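Local structure of uncharacterized conserved protein (Thermotoga maritima, 2ZBV) at residues 181-186 / 245-250; 210-215 / 249-254; 226-231 / 238-243. The protein binds adenosine and probably cleaves S-adenosylmethionine, transferring the adenosyl group to water or a halide. All coordinates share one frame; numbering follows the deposited sequence.

Contact 1: 181-186 / 245-250; sequences GNVSTN and GDASQV. With ADN (adenosine), chain F.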
ATOM      1  N   GLY A 181       7.676   1.073  15.765  1.00 19.93           N
ATOM      2  CA  GLY A 181       8.959   1.387  16.361  1.00 20.04           C
ATOM      3  C   GLY A 181       9.413   0.219  17.217  1.00 20.78           C
ATOM      4  O   GLY A 181      10.406   0.306  17.940  1.00 20.55           O
ATOM      5  N   ASN A 182       8.669  -0.877  17.148  1.00 18.65           N
ATOM      6  CA  ASN A 182       9.034  -2.058  17.903  1.00 20.71           C
ATOM      7  C   ASN A 182      10.344  -2.553  17.305  1.00 21.52           C
ATOM      8  O   ASN A 182      10.533  -2.517  16.086  1.00 20.50           O
ATOM      9  CB  ASN A 182       7.943  -3.122  17.799  1.00 18.79           C
ATOM     10  CG  ASN A 182       6.645  -2.682  18.460  1.00 21.96           C
ATOM     11  OD1 ASN A 182       6.662  -2.008  19.494  1.00 20.66           O
ATOM     12  ND2 ASN A 182       5.514  -3.075  17.878  1.00 18.21           N
ATOM     13  N   VAL A 183      11.246  -2.997  18.173  1.00 20.28           N
ATOM     14  CA  VAL A 183      12.564  -3.463  17.760  1.00 21.19           C
ATOM     15  C   VAL A 183      12.689  -4.984  17.849  1.00 21.69           C
ATOM     16  O   VAL A 183      12.904  -5.528  18.927  1.00 21.73           O
ATOM     17  CB  VAL A 183      13.654  -2.804  18.647  1.00 22.51           C
ATOM     18  CG1 VAL A 183      15.034  -3.351  18.308  1.00 23.69           C
ATOM     19  CG2 VAL A 183      13.624  -1.292  18.454  1.00 21.63           C
ATOM     20  N   SER A 184      12.547  -5.671  16.721  1.00 20.05           N
ATOM     21  CA  SER A 184      12.667  -7.124  16.731  1.00 22.47           C
ATOM     22  C   SER A 184      14.092  -7.557  16.397  1.00 23.06           C
ATOM     23  O   SER A 184      14.677  -7.099  15.415  1.00 21.81           O
ATOM     24  CB  SER A 184      11.703  -7.761  15.741  1.00 21.80           C
ATOM     25  OG  SER A 184      11.815  -9.171  15.817  1.00 25.84           O
ATOM     26  N   THR A 185      14.641  -8.445  17.221  1.00 24.02           N
ATOM     27  CA  THR A 185      16.004  -8.930  17.029  1.00 24.70           C
ATOM     28  C   THR A 185      16.001 -10.249  16.266  1.00 26.07           C
ATOM     29  O   THR A 185      14.948 -10.739  15.859  1.00 25.62           O
ATOM     30  CB  THR A 185      16.715  -9.167  18.382  1.00 23.42           C
ATOM     31  OG1 THR A 185      16.136 -10.304  19.030  1.00 22.40           O
ATOM     32  CG2 THR A 185      16.558  -7.956  19.288  1.00 22.23           C
ATOM     33  N   ASN A 186      17.189 -10.813  16.080  1.00 26.78           N
ATOM     34  CA  ASN A 186      17.336 -12.084  15.387  1.00 28.68           C
ATOM     35  C   ASN A 186      17.551 -13.163  16.441  1.00 28.76           C
ATOM     36  O   ASN A 186      17.962 -14.277  16.135  1.00 28.94           O
ATOM     37  CB  ASN A 186      18.529 -12.028  14.429  1.00 31.54           C
ATOM     38  CG  ASN A 186      19.852 -11.878  15.150  1.00 32.61           C
ATOM     39  OD1 ASN A 186      19.921 -11.303  16.239  1.00 32.77           O
ATOM     40  ND2 ASN A 186      20.920 -12.386  14.535  1.00 34.53           N
ATOM     41  N   GLY A 245       4.409   3.413  22.714  1.00 26.46           N
ATOM     42  CA  GLY A 245       5.514   4.281  22.346  1.00 25.85           C
ATOM     43  C   GLY A 245       6.385   3.655  21.269  1.00 26.99           C
ATOM     44  O   GLY A 245       6.040   2.603  20.717  1.00 26.59           O
ATOM     45  N   ASP A 246       7.525   4.291  20.994  1.00 25.43           N
ATOM     46  CA  ASP A 246       8.466   3.854  19.963  1.00 25.18           C
ATOM     47  C   ASP A 246       9.810   3.423  20.553  1.00 25.30           C
ATOM     48  O   ASP A 246      10.631   4.265  20.918  1.00 24.43           O
ATOM     49  CB  ASP A 246       8.697   5.004  18.978  1.00 27.18           C
ATOM     50  CG  ASP A 246       9.526   4.597  17.766  1.00 28.73           C
ATOM     51  OD1 ASP A 246      10.468   3.787  17.905  1.00 28.61           O
ATOM     52  OD2 ASP A 246       9.239   5.106  16.664  1.00 31.54           O
ATOM     53  N   ALA A 247      10.044   2.115  20.613  1.00 24.77           N
ATOM     54  CA  ALA A 247      11.285   1.580  21.162  1.00 25.37           C
ATOM     55  C   ALA A 247      12.535   1.957  20.360  1.00 26.13           C
ATOM     56  O   ALA A 247      13.602   2.171  20.935  1.00 25.87           O
ATOM     57  CB  ALA A 247      11.187   0.059  21.286  1.00 24.09           C
ATOM     58  N   SER A 248      12.419   2.030  19.038  1.00 25.08           N
ATOM     59  CA  SER A 248      13.583   2.378  18.231  1.00 26.83           C
ATOM     60  C   SER A 248      14.063   3.785  18.585  1.00 28.29           C
ATOM     61  O   SER A 248      15.264   4.062  18.547  1.00 28.15           O
ATOM     62  CB  SER A 248      13.267   2.281  16.731  1.00 24.00           C
ATOM     63  OG  SER A 248      12.318   3.249  16.336  1.00 27.25           O
ATOM     64  N   GLN A 249      13.127   4.664  18.942  1.00 28.93           N
ATOM     65  CA  GLN A 249      13.468   6.037  19.320  1.00 31.14           C
ATOM     66  C   GLN A 249      14.055   6.089  20.728  1.00 29.40           C
ATOM     67  O   GLN A 249      15.055   6.758  20.967  1.00 29.03           O
ATOM     68  CB  GLN A 249      12.233   6.946  19.259  1.00 33.40           C
ATOM     69  CG  GLN A 249      11.711   7.224  17.853  1.00 40.00           C
ATOM     70  CD  GLN A 249      10.530   8.189  17.854  1.00 44.60           C
ATOM     71  OE1 GLN A 249      10.630   9.311  18.352  1.00 47.88           O
ATOM     72  NE2 GLN A 249       9.406   7.752  17.292  1.00 46.41           N
ATOM     73  N   VAL A 250      13.424   5.382  21.658  1.00 28.21           N
ATOM     74  CA  VAL A 250      13.887   5.346  23.041  1.00 28.52           C
ATOM     75  C   VAL A 250      15.289   4.752  23.154  1.00 29.66           C
ATOM     76  O   VAL A 250      16.149   5.290  23.852  1.00 31.16           O
ATOM     77  CB  VAL A 250      12.915   4.530  23.921  1.00 26.57           C
ATOM     78  CG1 VAL A 250      13.523   4.283  25.298  1.00 26.24           C
ATOM     79  CG2 VAL A 250      11.596   5.282  24.050  1.00 26.72           C
TER
HETATM   80  O5' ADN F 503      -1.610  -6.990  17.348  1.00 24.65           O
HETATM   81  C5' ADN F 503      -1.657  -5.848  16.503  1.00 21.15           C
HETATM   82  C4' ADN F 503      -1.873  -4.616  17.372  1.00 20.63           C
HETATM   83  O4' ADN F 503      -0.773  -4.425  18.298  1.00 20.47           O
HETATM   84  C3' ADN F 503      -1.961  -3.318  16.541  1.00 17.99           C
HETATM   85  O3' ADN F 503      -3.310  -3.035  16.210  1.00 16.29           O
HETATM   86  C2' ADN F 503      -1.291  -2.250  17.451  1.00 18.79           C
HETATM   87  O2' ADN F 503      -2.204  -1.192  17.799  1.00 18.96           O
HETATM   88  C1' ADN F 503      -0.808  -3.025  18.685  1.00 19.10           C
HETATM   89  N9  ADN F 503       0.543  -2.589  19.071  1.00 21.96           N
HETATM   90  C8  ADN F 503       1.694  -2.773  18.343  1.00 19.42           C
HETATM   91  N7  ADN F 503       2.708  -2.262  18.970  1.00 21.12           N
HETATM   92  C5  ADN F 503       2.290  -1.718  20.134  1.00 19.57           C
HETATM   93  C6  ADN F 503       2.927  -1.031  21.213  1.00 20.93           C
HETATM   94  N6  ADN F 503       4.284  -0.799  21.189  1.00 19.53           N
HETATM   95  N1  ADN F 503       2.173  -0.613  22.254  1.00 18.91           N
HETATM   96  C2  ADN F 503       0.852  -0.832  22.292  1.00 18.40           C
HETATM   97  N3  ADN F 503       0.220  -1.470  21.301  1.00 20.47           N
HETATM   98  C4  ADN F 503       0.892  -1.923  20.220  1.00 20.21           C
HETATM   99  O   HOH W   1       7.744   0.275  20.646  1.00 18.19           O
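The backbone of G181 meets the first turn of helix 247-251. G181 O accepts from S248 N at 2.9 Å, in the carbonyl plane. The G181 CA lies 3.2 Å from D246 OD1, so a CB here would clash with that oxygen. At these backbone angles it would also press on the preceding carbonyl O. Beside G181, V183 CG2 packs 3.6 Å from S248 N and also touches A247 CB.

D246 is the N-cap, its CG anti to the backbone N (chi1 -173°). D246 OD1 takes a very short 2.5 Å bond from S248 OG on its syn lone pair. It also accepts from Q249 N, the capping bond, from above the carboxylate plane. Q249 NE2 reaches OD2 from above the same plane. An alanine replacing D246 would remove both oxygens and would probably loosen the cap, losing the grip on S248 OG and both Q249 nitrogens.

The N182 side is looser: one water bridges N182 OD1, G245 O and A247 N. The N182 amide pairs with adenine: ND2 donates to adenosine N7 at 3.1 Å, nearly straight, and OD1 accepts from N6.

Strand 183-185 lies between strands 169-177 and 237-242; V183 touches V174, and S248 of the helix touches V177.

Contact 2: 210-215 / 249-254; sequences KEFKAA and QVLSVK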
ATOM      1  N   LYS A 210      24.767   2.359  25.907  1.00 42.48           N
ATOM      2  CA  LYS A 210      23.640   2.531  26.812  1.00 41.58           C
ATOM      3  C   LYS A 210      23.153   1.214  27.388  1.00 39.31           C
ATOM      4  O   LYS A 210      23.350   0.150  26.803  1.00 38.22           O
ATOM      5  CB  LYS A 210      22.458   3.175  26.089  1.00 44.14           C
ATOM      6  CG  LYS A 210      22.773   4.411  25.288  1.00 47.47           C
ATOM      7  CD  LYS A 210      21.541   4.836  24.514  1.00 48.63           C
ATOM      8  CE  LYS A 210      21.866   5.923  23.512  1.00 51.56           C
ATOM      9  NZ  LYS A 210      20.661   6.321  22.737  1.00 52.30           N
ATOM     10  N   GLU A 211      22.495   1.303  28.535  1.00 37.36           N
ATOM     11  CA  GLU A 211      21.929   0.131  29.183  1.00 36.44           C
ATOM     12  C   GLU A 211      20.589   0.525  29.784  1.00 33.35           C
ATOM     13  O   GLU A 211      20.486   1.516  30.511  1.00 31.99           O
ATOM     14  CB  GLU A 211      22.855  -0.405  30.272  1.00 38.82           C
ATOM     15  CG  GLU A 211      22.377  -1.724  30.860  1.00 45.21           C
ATOM     16  CD  GLU A 211      23.314  -2.268  31.921  1.00 50.14           C
ATOM     17  OE1 GLU A 211      23.535  -1.565  32.931  1.00 52.86           O
ATOM     18  OE2 GLU A 211      23.827  -3.398  31.746  1.00 52.55           O
ATOM     19  N   PHE A 212      19.562  -0.250  29.457  1.00 31.15           N
ATOM     20  CA  PHE A 212      18.214   0.005  29.946  1.00 27.93           C
ATOM     21  C   PHE A 212      17.711  -1.209  30.699  1.00 28.19           C
ATOM     22  O   PHE A 212      18.144  -2.335  30.446  1.00 26.38           O
ATOM     23  CB  PHE A 212      17.246   0.221  28.784  1.00 28.87           C
ATOM     24  CG  PHE A 212      17.629   1.325  27.850  1.00 27.94           C
ATOM     25  CD1 PHE A 212      16.982   2.552  27.909  1.00 28.77           C
ATOM     26  CD2 PHE A 212      18.601   1.124  26.875  1.00 28.23           C
ATOM     27  CE1 PHE A 212      17.297   3.566  27.009  1.00 27.78           C
ATOM     28  CE2 PHE A 212      18.920   2.133  25.970  1.00 28.73           C
ATOM     29  CZ  PHE A 212      18.267   3.354  26.038  1.00 28.70           C
ATOM     30  N   LYS A 213      16.791  -0.977  31.622  1.00 27.54           N
ATOM     31  CA  LYS A 213      16.166  -2.068  32.344  1.00 28.30           C
ATOM     32  C   LYS A 213      14.847  -2.282  31.603  1.00 27.70           C
ATOM     33  O   LYS A 213      14.215  -1.321  31.150  1.00 27.08           O
ATOM     34  CB  LYS A 213      15.880  -1.691  33.797  1.00 30.70           C
ATOM     35  CG  LYS A 213      17.091  -1.722  34.714  1.00 33.74           C
ATOM     36  CD  LYS A 213      16.647  -1.728  36.171  1.00 35.07           C
ATOM     37  CE  LYS A 213      17.837  -1.692  37.115  1.00 36.56           C
ATOM     38  NZ  LYS A 213      18.581  -0.410  36.976  1.00 37.98           N
ATOM     39  N   ALA A 214      14.434  -3.533  31.457  1.00 25.63           N
ATOM     40  CA  ALA A 214      13.187  -3.804  30.763  1.00 26.06           C
ATOM     41  C   ALA A 214      12.489  -5.009  31.354  1.00 23.97           C
ATOM     42  O   ALA A 214      13.118  -6.029  31.616  1.00 22.85           O
ATOM     43  CB  ALA A 214      13.449  -4.027  29.276  1.00 23.92           C
ATOM     44  N   ALA A 215      11.185  -4.875  31.566  1.00 24.50           N
ATOM     45  CA  ALA A 215      10.387  -5.958  32.116  1.00 24.36           C
ATOM     46  C   ALA A 215      10.105  -6.983  31.031  1.00 24.38           C
ATOM     47  O   ALA A 215       9.851  -6.627  29.881  1.00 24.11           O
ATOM     48  CB  ALA A 215       9.077  -5.419  32.666  1.00 24.21           C
ATOM     49  N   GLN A 249      13.127   4.664  18.942  1.00 28.93           N
ATOM     50  CA  GLN A 249      13.468   6.037  19.320  1.00 31.14           C
ATOM     51  C   GLN A 249      14.055   6.089  20.728  1.00 29.40           C
ATOM     52  O   GLN A 249      15.055   6.758  20.967  1.00 29.03           O
ATOM     53  CB  GLN A 249      12.233   6.946  19.259  1.00 33.40           C
ATOM     54  CG  GLN A 249      11.711   7.224  17.853  1.00 40.00           C
ATOM     55  CD  GLN A 249      10.530   8.189  17.854  1.00 44.60           C
ATOM     56  OE1 GLN A 249      10.630   9.311  18.352  1.00 47.88           O
ATOM     57  NE2 GLN A 249       9.406   7.752  17.292  1.00 46.41           N
ATOM     58  N   VAL A 250      13.424   5.382  21.658  1.00 28.21           N
ATOM     59  CA  VAL A 250      13.887   5.346  23.041  1.00 28.52           C
ATOM     60  C   VAL A 250      15.289   4.752  23.154  1.00 29.66           C
ATOM     61  O   VAL A 250      16.149   5.290  23.852  1.00 31.16           O
ATOM     62  CB  VAL A 250      12.915   4.530  23.921  1.00 26.57           C
ATOM     63  CG1 VAL A 250      13.523   4.283  25.298  1.00 26.24           C
ATOM     64  CG2 VAL A 250      11.596   5.282  24.050  1.00 26.72           C
ATOM     65  N   LEU A 251      15.511   3.642  22.459  1.00 29.29           N
ATOM     66  CA  LEU A 251      16.801   2.967  22.476  1.00 29.98           C
ATOM     67  C   LEU A 251      17.775   3.659  21.533  1.00 31.88           C
ATOM     68  O   LEU A 251      18.992   3.520  21.669  1.00 30.77           O
ATOM     69  CB  LEU A 251      16.634   1.507  22.048  1.00 27.71           C
ATOM     70  CG  LEU A 251      15.673   0.650  22.881  1.00 27.11           C
ATOM     71  CD1 LEU A 251      15.553  -0.731  22.249  1.00 25.81           C
ATOM     72  CD2 LEU A 251      16.179   0.540  24.315  1.00 27.06           C
ATOM     73  N   SER A 252      17.223   4.407  20.581  1.00 33.05           N
ATOM     74  CA  SER A 252      18.024   5.107  19.587  1.00 35.25           C
ATOM     75  C   SER A 252      18.795   4.057  18.799  1.00 35.02           C
ATOM     76  O   SER A 252      20.019   4.125  18.671  1.00 36.61           O
ATOM     77  CB  SER A 252      18.991   6.078  20.269  1.00 36.37           C
ATOM     78  OG  SER A 252      19.714   6.823  19.306  1.00 41.44           O
ATOM     79  N   VAL A 253      18.063   3.079  18.273  1.00 33.17           N
ATOM     80  CA  VAL A 253      18.666   1.998  17.515  1.00 32.29           C
ATOM     81  C   VAL A 253      18.070   1.862  16.124  1.00 33.41           C
ATOM     82  O   VAL A 253      16.964   2.330  15.858  1.00 32.78           O
ATOM     83  CB  VAL A 253      18.496   0.648  18.256  1.00 33.12           C
ATOM     84  CG1 VAL A 253      17.021   0.268  18.328  1.00 29.68           C
ATOM     85  CG2 VAL A 253      19.279  -0.430  17.553  1.00 33.36           C
ATOM     86  N   LYS A 254      18.820   1.216  15.239  1.00 34.02           N
ATOM     87  CA  LYS A 254      18.385   0.984  13.871  1.00 35.72           C
ATOM     88  C   LYS A 254      18.726  -0.452  13.511  1.00 35.55           C
ATOM     89  O   LYS A 254      19.485  -1.115  14.215  1.00 34.75           O
ATOM     90  CB  LYS A 254      19.101   1.942  12.910  1.00 38.43           C
ATOM     91  CG  LYS A 254      20.621   1.859  12.984  1.00 41.65           C
ATOM     92  CD  LYS A 254      21.289   2.869  12.056  1.00 46.06           C
ATOM     93  CE  LYS A 254      22.810   2.847  12.205  1.00 46.45           C
ATOM     94  NZ  LYS A 254      23.254   3.250  13.573  1.00 48.01           N
TER
HETATM   95  O   HOH W   2      18.343   6.718  23.765  1.00 39.78           O
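V250 comes first. Its CG1 touches F212 CE1 at 4.2 Å, a loose apolar contact. The V250 carbonyl O lies 3.6 Å from F212 CZ, oblique to the ring. The same oxygen accepts from a water, which in turn accepts from K210 NZ at 2.6 Å. The water therefore ties the strand lysine to the helix end.

L251 carries the main contact. Its CG is anti to the carbonyl carbon (chi1 -58°), and this brings CD2 over one face of the F212 ring. The L251 CD2 methyl sits 3.6 Å from the F212 ring centroid, 16° off the normal. This is a CH-pi contact. F212 also touches V207 and L228, and L251 also touches L228 and I240. Helix 247-251 thus packs on the sheet mainly through L251, with V250 beside it. L251 O takes a weak, long bond of 3.4 Å from K210 NZ. The lysine chain is extended beyond CG and spans the exposed side.

S252 follows with positive phi (61°). The lysine end crowds it: S252 CB is 3.0 Å from K210 NZ, a tight contact and not a bond. The helix ends in a Schellman motif, with S252 as its C-prime residue. V253 N bonds to S248 O, and S252 N weakly to Q249 O.

Contact 3: 226-231 / 238-243; sequences GELLVH and LEIAVN. With ADN (adenosine), chain F.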
ATOM      1  N   GLY A 226       4.328   4.011  27.994  1.00 28.85           N
ATOM      2  CA  GLY A 226       5.657   4.581  27.857  1.00 26.94           C
ATOM      3  C   GLY A 226       6.822   3.763  28.401  1.00 26.31           C
ATOM      4  O   GLY A 226       7.973   4.146  28.216  1.00 26.40           O
ATOM      5  N   GLU A 227       6.538   2.649  29.067  1.00 25.57           N
ATOM      6  CA  GLU A 227       7.593   1.799  29.621  1.00 27.48           C
ATOM      7  C   GLU A 227       8.100   0.742  28.635  1.00 26.03           C
ATOM      8  O   GLU A 227       7.356   0.273  27.773  1.00 24.11           O
ATOM      9  CB  GLU A 227       7.096   1.090  30.885  1.00 29.41           C
ATOM     10  CG  GLU A 227       6.772   2.008  32.050  1.00 36.96           C
ATOM     11  CD  GLU A 227       7.929   2.917  32.425  1.00 39.07           C
ATOM     12  OE1 GLU A 227       9.079   2.432  32.507  1.00 42.52           O
ATOM     13  OE2 GLU A 227       7.685   4.121  32.650  1.00 43.59           O
ATOM     14  N   LEU A 228       9.369   0.365  28.788  1.00 24.58           N
ATOM     15  CA  LEU A 228      10.012  -0.644  27.943  1.00 24.10           C
ATOM     16  C   LEU A 228       9.655  -2.070  28.361  1.00 24.45           C
ATOM     17  O   LEU A 228       9.442  -2.348  29.540  1.00 24.28           O
ATOM     18  CB  LEU A 228      11.537  -0.502  28.011  1.00 23.40           C
ATOM     19  CG  LEU A 228      12.223   0.608  27.216  1.00 25.07           C
ATOM     20  CD1 LEU A 228      13.608   0.866  27.808  1.00 25.52           C
ATOM     21  CD2 LEU A 228      12.318   0.208  25.742  1.00 20.91           C
ATOM     22  N   LEU A 229       9.598  -2.972  27.387  1.00 22.35           N
ATOM     23  CA  LEU A 229       9.301  -4.368  27.666  1.00 23.20           C
ATOM     24  C   LEU A 229       9.995  -5.268  26.658  1.00 24.78           C
ATOM     25  O   LEU A 229      10.249  -4.871  25.514  1.00 23.19           O
ATOM     26  CB  LEU A 229       7.795  -4.648  27.614  1.00 22.54           C
ATOM     27  CG  LEU A 229       7.092  -4.469  26.261  1.00 22.38           C
ATOM     28  CD1 LEU A 229       6.001  -5.517  26.081  1.00 23.35           C
ATOM     29  CD2 LEU A 229       6.519  -3.064  26.177  1.00 20.13           C
ATOM     30  N   VAL A 230      10.303  -6.480  27.100  1.00 23.30           N
ATOM     31  CA  VAL A 230      10.928  -7.478  26.246  1.00 24.64           C
ATOM     32  C   VAL A 230       9.897  -8.584  26.116  1.00 24.34           C
ATOM     33  O   VAL A 230       9.333  -9.040  27.112  1.00 22.17           O
ATOM     34  CB  VAL A 230      12.224  -8.036  26.883  1.00 26.93           C
ATOM     35  CG1 VAL A 230      12.616  -9.337  26.216  1.00 28.65           C
ATOM     36  CG2 VAL A 230      13.351  -7.014  26.738  1.00 27.11           C
ATOM     37  N   HIS A 231       9.627  -9.009  24.889  1.00 24.07           N
ATOM     38  CA  HIS A 231       8.641 -10.056  24.691  1.00 25.01           C
ATOM     39  C   HIS A 231       8.908 -10.818  23.400  1.00 24.32           C
ATOM     40  O   HIS A 231       9.795 -10.453  22.618  1.00 23.35           O
ATOM     41  CB  HIS A 231       7.241  -9.436  24.641  1.00 25.99           C
ATOM     42  CG  HIS A 231       6.994  -8.621  23.409  1.00 29.11           C
ATOM     43  ND1 HIS A 231       6.054  -8.968  22.464  1.00 31.43           N
ATOM     44  CD2 HIS A 231       7.593  -7.497  22.948  1.00 31.34           C
ATOM     45  CE1 HIS A 231       6.082  -8.093  21.475  1.00 32.00           C
ATOM     46  NE2 HIS A 231       7.007  -7.190  21.743  1.00 32.97           N
ATOM     47  N   LEU A 238      12.766 -12.468  19.948  1.00 22.02           N
ATOM     48  CA  LEU A 238      12.797 -11.535  21.059  1.00 21.82           C
ATOM     49  C   LEU A 238      12.682 -10.128  20.491  1.00 20.09           C
ATOM     50  O   LEU A 238      13.469  -9.726  19.626  1.00 17.59           O
ATOM     51  CB  LEU A 238      14.101 -11.680  21.852  1.00 20.60           C
ATOM     52  CG  LEU A 238      14.185 -10.797  23.105  1.00 23.19           C
ATOM     53  CD1 LEU A 238      15.104 -11.447  24.132  1.00 22.37           C
ATOM     54  CD2 LEU A 238      14.673  -9.405  22.729  1.00 20.13           C
ATOM     55  N   GLU A 239      11.692  -9.394  20.978  1.00 19.13           N
ATOM     56  CA  GLU A 239      11.445  -8.031  20.530  1.00 19.55           C
ATOM     57  C   GLU A 239      11.410  -7.072  21.717  1.00 19.97           C
ATOM     58  O   GLU A 239      10.995  -7.441  22.822  1.00 17.81           O
ATOM     59  CB  GLU A 239      10.109  -7.976  19.777  1.00 21.36           C
ATOM     60  CG  GLU A 239       9.682  -6.590  19.293  1.00 21.25           C
ATOM     61  CD  GLU A 239       8.393  -6.643  18.476  1.00 25.64           C
ATOM     62  OE1 GLU A 239       7.303  -6.787  19.070  1.00 26.74           O
ATOM     63  OE2 GLU A 239       8.473  -6.556  17.235  1.00 27.83           O
ATOM     64  N   ILE A 240      11.875  -5.846  21.493  1.00 20.42           N
ATOM     65  CA  ILE A 240      11.852  -4.831  22.537  1.00 21.17           C
ATOM     66  C   ILE A 240      10.827  -3.801  22.094  1.00 20.91           C
ATOM     67  O   ILE A 240      10.883  -3.306  20.968  1.00 18.54           O
ATOM     68  CB  ILE A 240      13.223  -4.130  22.719  1.00 22.80           C
ATOM     69  CG1 ILE A 240      14.278  -5.137  23.176  1.00 25.14           C
ATOM     70  CG2 ILE A 240      13.110  -3.015  23.759  1.00 22.36           C
ATOM     71  CD1 ILE A 240      15.103  -5.694  22.047  1.00 28.04           C
ATOM     72  N   ALA A 241       9.883  -3.490  22.974  1.00 19.17           N
ATOM     73  CA  ALA A 241       8.851  -2.512  22.652  1.00 19.73           C
ATOM     74  C   ALA A 241       8.634  -1.535  23.796  1.00 19.67           C
ATOM     75  O   ALA A 241       9.061  -1.780  24.922  1.00 19.63           O
ATOM     76  CB  ALA A 241       7.540  -3.225  22.341  1.00 19.38           C
ATOM     77  N   VAL A 242       7.995  -0.416  23.484  1.00 18.09           N
ATOM     78  CA  VAL A 242       7.645   0.585  24.488  1.00 19.93           C
ATOM     79  C   VAL A 242       6.128   0.605  24.405  1.00 19.60           C
ATOM     80  O   VAL A 242       5.564   0.806  23.325  1.00 20.46           O
ATOM     81  CB  VAL A 242       8.199   1.995  24.137  1.00 20.07           C
ATOM     82  CG1 VAL A 242       7.581   3.048  25.048  1.00 21.51           C
ATOM     83  CG2 VAL A 242       9.721   2.012  24.286  1.00 19.03           C
ATOM     84  N   ASN A 243       5.462   0.369  25.529  1.00 18.73           N
ATOM     85  CA  ASN A 243       4.012   0.359  25.536  1.00 20.59           C
ATOM     86  C   ASN A 243       3.448   1.697  25.076  1.00 22.31           C
ATOM     87  O   ASN A 243       3.657   2.726  25.719  1.00 22.94           O
ATOM     88  CB  ASN A 243       3.488   0.014  26.930  1.00 20.81           C
ATOM     89  CG  ASN A 243       1.985  -0.004  26.982  1.00 21.71           C
ATOM     90  OD1 ASN A 243       1.334  -0.329  25.993  1.00 22.74           O
ATOM     91  ND2 ASN A 243       1.420   0.336  28.135  1.00 23.80           N
TER
HETATM   92  O5' ADN F 503      -1.610  -6.990  17.348  1.00 24.65           O
HETATM   93  C5' ADN F 503      -1.657  -5.848  16.503  1.00 21.15           C
HETATM   94  C4' ADN F 503      -1.873  -4.616  17.372  1.00 20.63           C
HETATM   95  O4' ADN F 503      -0.773  -4.425  18.298  1.00 20.47           O
HETATM   96  C3' ADN F 503      -1.961  -3.318  16.541  1.00 17.99           C
HETATM   97  O3' ADN F 503      -3.310  -3.035  16.210  1.00 16.29           O
HETATM   98  C2' ADN F 503      -1.291  -2.250  17.451  1.00 18.79           C
HETATM   99  O2' ADN F 503      -2.204  -1.192  17.799  1.00 18.96           O
HETATM  100  C1' ADN F 503      -0.808  -3.025  18.685  1.00 19.10           C
HETATM  101  N9  ADN F 503       0.543  -2.589  19.071  1.00 21.96           N
HETATM  102  C8  ADN F 503       1.694  -2.773  18.343  1.00 19.42           C
HETATM  103  N7  ADN F 503       2.708  -2.262  18.970  1.00 21.12           N
HETATM  104  C5  ADN F 503       2.290  -1.718  20.134  1.00 19.57           C
HETATM  105  C6  ADN F 503       2.927  -1.031  21.213  1.00 20.93           C
HETATM  106  N6  ADN F 503       4.284  -0.799  21.189  1.00 19.53           N
HETATM  107  N1  ADN F 503       2.173  -0.613  22.254  1.00 18.91           N
HETATM  108  C2  ADN F 503       0.852  -0.832  22.292  1.00 18.40           C
HETATM  109  N3  ADN F 503       0.220  -1.470  21.301  1.00 20.47           N
HETATM  110  C4  ADN F 503       0.892  -1.923  20.220  1.00 20.21           C
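L228, V230, I240 and V242 line one face of this antiparallel pair. L228 CD2 presses on V242 CG2 at 3.5 Å, tighter than usual contact, and also meets I240 CG2. V230 CG2 lies alongside I240 CG1. V230 CG1 packs on L238 CG at 3.8 Å. L251 of helix 247-251 covers L228 and I240.

The other face carries L229, A241, H231 and E239. The crowded first torsion of L229 (chi1 64°) lays its CD2 against the A241 carbonyl. L229 CD2 is 3.1 Å from A241 O; A241 CB is further off. H231 has the same kind of first torsion, so its ring lies alongside the E239 side chain. The ring and carboxylate planes are 50° apart. H231 NE2 gives E239 OE1 a weak bond of 2.7 Å, bent to 116°, with the oxygen at the ring edge. The H231 ring also meets F220 edge-to-face.

L229 with A241 and H231 with E239 are hydrogen-bonded pairs, each with bonds both ways. Further out, N243 N donates to E227 O, and G226 N donates to N243 O at 2.7 Å. With a CB, G226 would strike the carbonyl O before it. At this end V242 O accepts from adenosine N6 at 3.0 Å, nearly straight. D7, D68 and T125 of the second subunit also bond the adenosine, and H231 packs on that T125. The arrangement is a beta hairpin ending in an adenosine site between two subunits.

How the contacts relate
Strand 183-185 comes first in the chain, then strand 210-216, then the hairpin 228-232 and 237-242, and last helix 247-251. Contact 3 closes the shortest loop, within the hairpin. Contact 2 closes a wider loop around it, from strand 210-216 to the helix end. Contact 1 closes the widest, from residue 181 to the helix start. Contact 3 lies within both wider loops; contacts 1 and 2 overlap, ending together on helix 247-251, where they share Q249 and V250. All reach one sheet: V183 O pairs with I240 N, and A215 O with V230 N. The helix thus ties three parts of the sheet together, and contacts 1 and 3 both touch adenosine.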